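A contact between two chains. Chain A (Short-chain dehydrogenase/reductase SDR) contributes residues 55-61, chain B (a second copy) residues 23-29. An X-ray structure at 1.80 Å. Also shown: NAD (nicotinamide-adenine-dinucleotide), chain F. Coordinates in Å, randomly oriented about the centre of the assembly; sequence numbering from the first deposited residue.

Chain A, residues 55-61: VDTLRAA
Chain B, residues 23-29: GSGFGRA

A helical stretch of chain A meets the glycine-rich, NAD-binding turn of chain B. Chain A is already helical at Val55(A), with phi/psi near -62/-43 through Arg59(A); Ala60(A) relaxes to -69/-16 and Ala61(A) to -93/10. Arg59(A) N and Ala60(A) N donate to Val55(A) O and Asp56(A) O, both at 2.9 Å, whereas Ala61(A) N makes only weak bonds, to Thr57(A) O at 3.2 Å and Leu58(A) O at 3.0 Å. In chain B, Ser24(B) is extended (-159/167), Gly25(B) has positive phi (52/-135), and Phe26(B) onward is helical, with Arg28(B) N to Ser24(B) O and Ala29(B) N to Gly25(B) O both 3.1 Å. The helix axes approach to 10.4 Å, their directions 133° apart, and the register is set by Ala60(A) CA and Ser24(B) CA, 4.4 Å apart. The two stretches together bury 235 Å².

Ala60(A) O accepts across the interface from Gly25(B) N at 3.1 Å, with an N-H...O angle of 136°. Gly25(B) suits this place on two counts: positive phi favours glycine, and an ideal CB would lie 1.9 Å from NAD O1N. The next amide, Phe26(B) N, turns to the cofactor instead and donates to NAD O1N at 2.9 Å, 153°. Successive backbone donors thus serve the partner chain and the pyrophosphate.

Ser24(B), chi1 t, joins the same two parties through its hydroxyl. Its OG donates to NAD O2A at a short 2.5 Å and accepts from a water 2.7 Å away. That water also donates to Arg59(A) O at 2.8 Å, linking Arg59(A) O to Ser24(B) OG, which at 4.3 Å are too far apart to hydrogen-bond directly.

Arg28(B) reaches along the chain A helix with chi1 to chi3 all t and chi4 at -89°, which turns the guanidinium out of the plane of the extended chain. Arg28(B) NH2 donates to Thr57(A) OG1 at 3.0 Å, 146°, and that oxygen lies at the guanidinium edge, as a donor in the plane requires. Thr57(A) is m; its OG1 is also hydrogen-bonded to a residue flanking the stretches. Asp56(A) C lies over one guanidinium face, 4.1 Å from Arg28(B) NH2, but the Asp56(A) carboxylate leads away, its OD2 satisfied elsewhere in the structure. Ala60(A) CB points toward chain B and packs 3.5 Å from Arg28(B) CD, adding an apolar contact beside the polar ones.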

# COMPACT_ATOMS: atom_id res chain seq x y z
N VAL A 55 19.74 -24.10 1.23
CA VAL A 55 19.99 -24.98 0.09
C VAL A 55 20.63 -26.29 0.55
O VAL A 55 20.17 -27.38 0.18
CB VAL A 55 20.86 -24.26 -0.96
CG1 VAL A 55 21.28 -25.24 -2.07
CG2 VAL A 55 20.09 -23.08 -1.55
N ASP A 56 21.69 -26.20 1.36
CA ASP A 56 22.35 -27.42 1.84
C ASP A 56 21.39 -28.29 2.65
O ASP A 56 21.36 -29.52 2.50
CB ASP A 56 23.57 -27.07 2.68
CG ASP A 56 24.67 -26.38 1.87
OD1 ASP A 56 24.67 -26.50 0.62
OD2 ASP A 56 25.53 -25.71 2.50
N THR A 57 20.59 -27.68 3.53
CA THR A 57 19.67 -28.46 4.35
C THR A 57 18.64 -29.18 3.50
O THR A 57 18.37 -30.37 3.71
CB THR A 57 18.98 -27.54 5.38
OG1 THR A 57 19.97 -27.04 6.28
CG2 THR A 57 17.91 -28.30 6.17
N LEU A 58 18.07 -28.49 2.50
CA LEU A 58 17.09 -29.12 1.64
C LEU A 58 17.73 -30.25 0.84
O LEU A 58 17.11 -31.31 0.65
CB LEU A 58 16.44 -28.09 0.71
CG LEU A 58 15.13 -27.44 1.20
CD1 LEU A 58 14.06 -28.48 1.47
CD2 LEU A 58 15.34 -26.63 2.45
N ARG A 59 18.97 -30.06 0.38
CA ARG A 59 19.64 -31.13 -0.35
C ARG A 59 19.86 -32.34 0.54
O ARG A 59 19.75 -33.48 0.08
CB ARG A 59 20.97 -30.66 -0.93
CG ARG A 59 20.79 -30.04 -2.29
CD ARG A 59 22.08 -29.52 -2.89
NE ARG A 59 21.75 -28.61 -3.96
CZ ARG A 59 22.57 -27.67 -4.41
NH1 ARG A 59 23.77 -27.55 -3.86
NH2 ARG A 59 22.18 -26.87 -5.39
N ALA A 60 20.18 -32.12 1.82
CA ALA A 60 20.39 -33.24 2.71
C ALA A 60 19.09 -33.98 2.99
O ALA A 60 19.13 -35.10 3.49
CB ALA A 60 21.01 -32.78 4.02
N ALA A 61 17.95 -33.36 2.69
CA ALA A 61 16.64 -34.01 2.77
C ALA A 61 16.21 -34.61 1.43
O ALA A 61 15.06 -35.03 1.31
CB ALA A 61 15.57 -33.02 3.27
N GLY B 23 27.70 -36.55 4.89
CA GLY B 23 27.38 -35.49 3.95
C GLY B 23 25.91 -35.18 3.79
O GLY B 23 25.57 -34.14 3.21
N SER B 24 25.03 -36.03 4.30
CA SER B 24 23.61 -35.93 3.98
C SER B 24 22.82 -36.65 5.06
O SER B 24 23.38 -37.37 5.89
CB SER B 24 23.34 -36.52 2.59
OG SER B 24 21.97 -36.50 2.24
N GLY B 25 21.50 -36.42 5.07
CA GLY B 25 20.57 -37.25 5.82
C GLY B 25 20.91 -37.46 7.29
O GLY B 25 21.25 -36.52 8.01
N PHE B 26 20.81 -38.72 7.74
CA PHE B 26 21.04 -39.03 9.15
C PHE B 26 22.45 -38.63 9.59
O PHE B 26 22.63 -38.09 10.68
CB PHE B 26 20.86 -40.53 9.45
CG PHE B 26 19.48 -41.07 9.16
CD1 PHE B 26 18.37 -40.24 9.08
CD2 PHE B 26 19.30 -42.43 8.98
CE1 PHE B 26 17.11 -40.76 8.81
CE2 PHE B 26 18.05 -42.96 8.72
CZ PHE B 26 16.95 -42.12 8.64
N GLY B 27 23.45 -38.95 8.77
CA GLY B 27 24.82 -38.68 9.19
C GLY B 27 25.05 -37.21 9.47
O GLY B 27 25.64 -36.84 10.50
N ARG B 28 24.57 -36.35 8.57
CA ARG B 28 24.67 -34.91 8.78
C ARG B 28 23.96 -34.50 10.07
O ARG B 28 24.46 -33.65 10.82
CB ARG B 28 24.08 -34.20 7.58
CG ARG B 28 24.10 -32.69 7.64
CD ARG B 28 23.56 -32.15 6.32
NE ARG B 28 23.50 -30.70 6.26
CZ ARG B 28 22.46 -29.97 6.67
NH1 ARG B 28 21.39 -30.56 7.16
NH2 ARG B 28 22.50 -28.65 6.58
N ALA B 29 22.78 -35.09 10.34
CA ALA B 29 22.03 -34.76 11.55
C ALA B 29 22.75 -35.25 12.80
O ALA B 29 22.73 -34.56 13.84
CB ALA B 29 20.62 -35.34 11.45
PA NAD F . 21.56 -40.18 2.41
O1A NAD F . 21.70 -40.47 0.97
O2A NAD F . 20.96 -38.79 2.70
O5B NAD F . 22.92 -40.32 3.23
C5B NAD F . 23.76 -41.48 3.06
C4B NAD F . 25.15 -40.97 2.76
O4B NAD F . 26.05 -42.10 2.62
C3B NAD F . 25.29 -40.13 1.48
O3B NAD F . 25.86 -38.86 1.76
C2B NAD F . 26.23 -40.97 0.60
O2B NAD F . 27.11 -40.16 -0.18
C1B NAD F . 27.00 -41.75 1.65
N9A NAD F . 27.63 -42.96 1.14
C8A NAD F . 27.12 -43.86 0.25
N7A NAD F . 27.96 -44.80 -0.11
C5A NAD F . 29.11 -44.50 0.60
C6A NAD F . 30.38 -45.11 0.65
N6A NAD F . 30.74 -46.14 -0.12
N1A NAD F . 31.29 -44.59 1.50
C2A NAD F . 30.95 -43.52 2.23
N3A NAD F . 29.80 -42.84 2.24
C4A NAD F . 28.92 -43.39 1.39
O3 NAD F . 20.65 -41.28 3.10
PN NAD F . 20.31 -41.59 4.63
O1N NAD F . 20.78 -40.47 5.49
O2N NAD F . 18.88 -41.97 4.67
O5D NAD F . 21.20 -42.88 4.84
C5D NAD F . 21.84 -43.16 6.11
C4D NAD F . 21.49 -44.58 6.50
O4D NAD F . 20.10 -44.66 6.91
C3D NAD F . 21.68 -45.64 5.41
O3D NAD F . 22.32 -46.78 5.96
C2D NAD F . 20.25 -45.98 5.01
O2D NAD F . 20.17 -47.30 4.49
C1D NAD F . 19.57 -45.84 6.36
N1N NAD F . 18.03 -45.72 6.36
C2N NAD F . 17.46 -44.69 5.71
C3N NAD F . 16.09 -44.53 5.73
C7N NAD F . 15.39 -43.33 5.17
O7N NAD F . 14.18 -43.40 4.91
N7N NAD F . 16.12 -42.28 4.86
C4N NAD F . 15.32 -45.46 6.43
C5N NAD F . 15.94 -46.50 7.10
C6N NAD F . 17.30 -46.62 7.05
O HOH W 1 21.36 -35.72 -0.31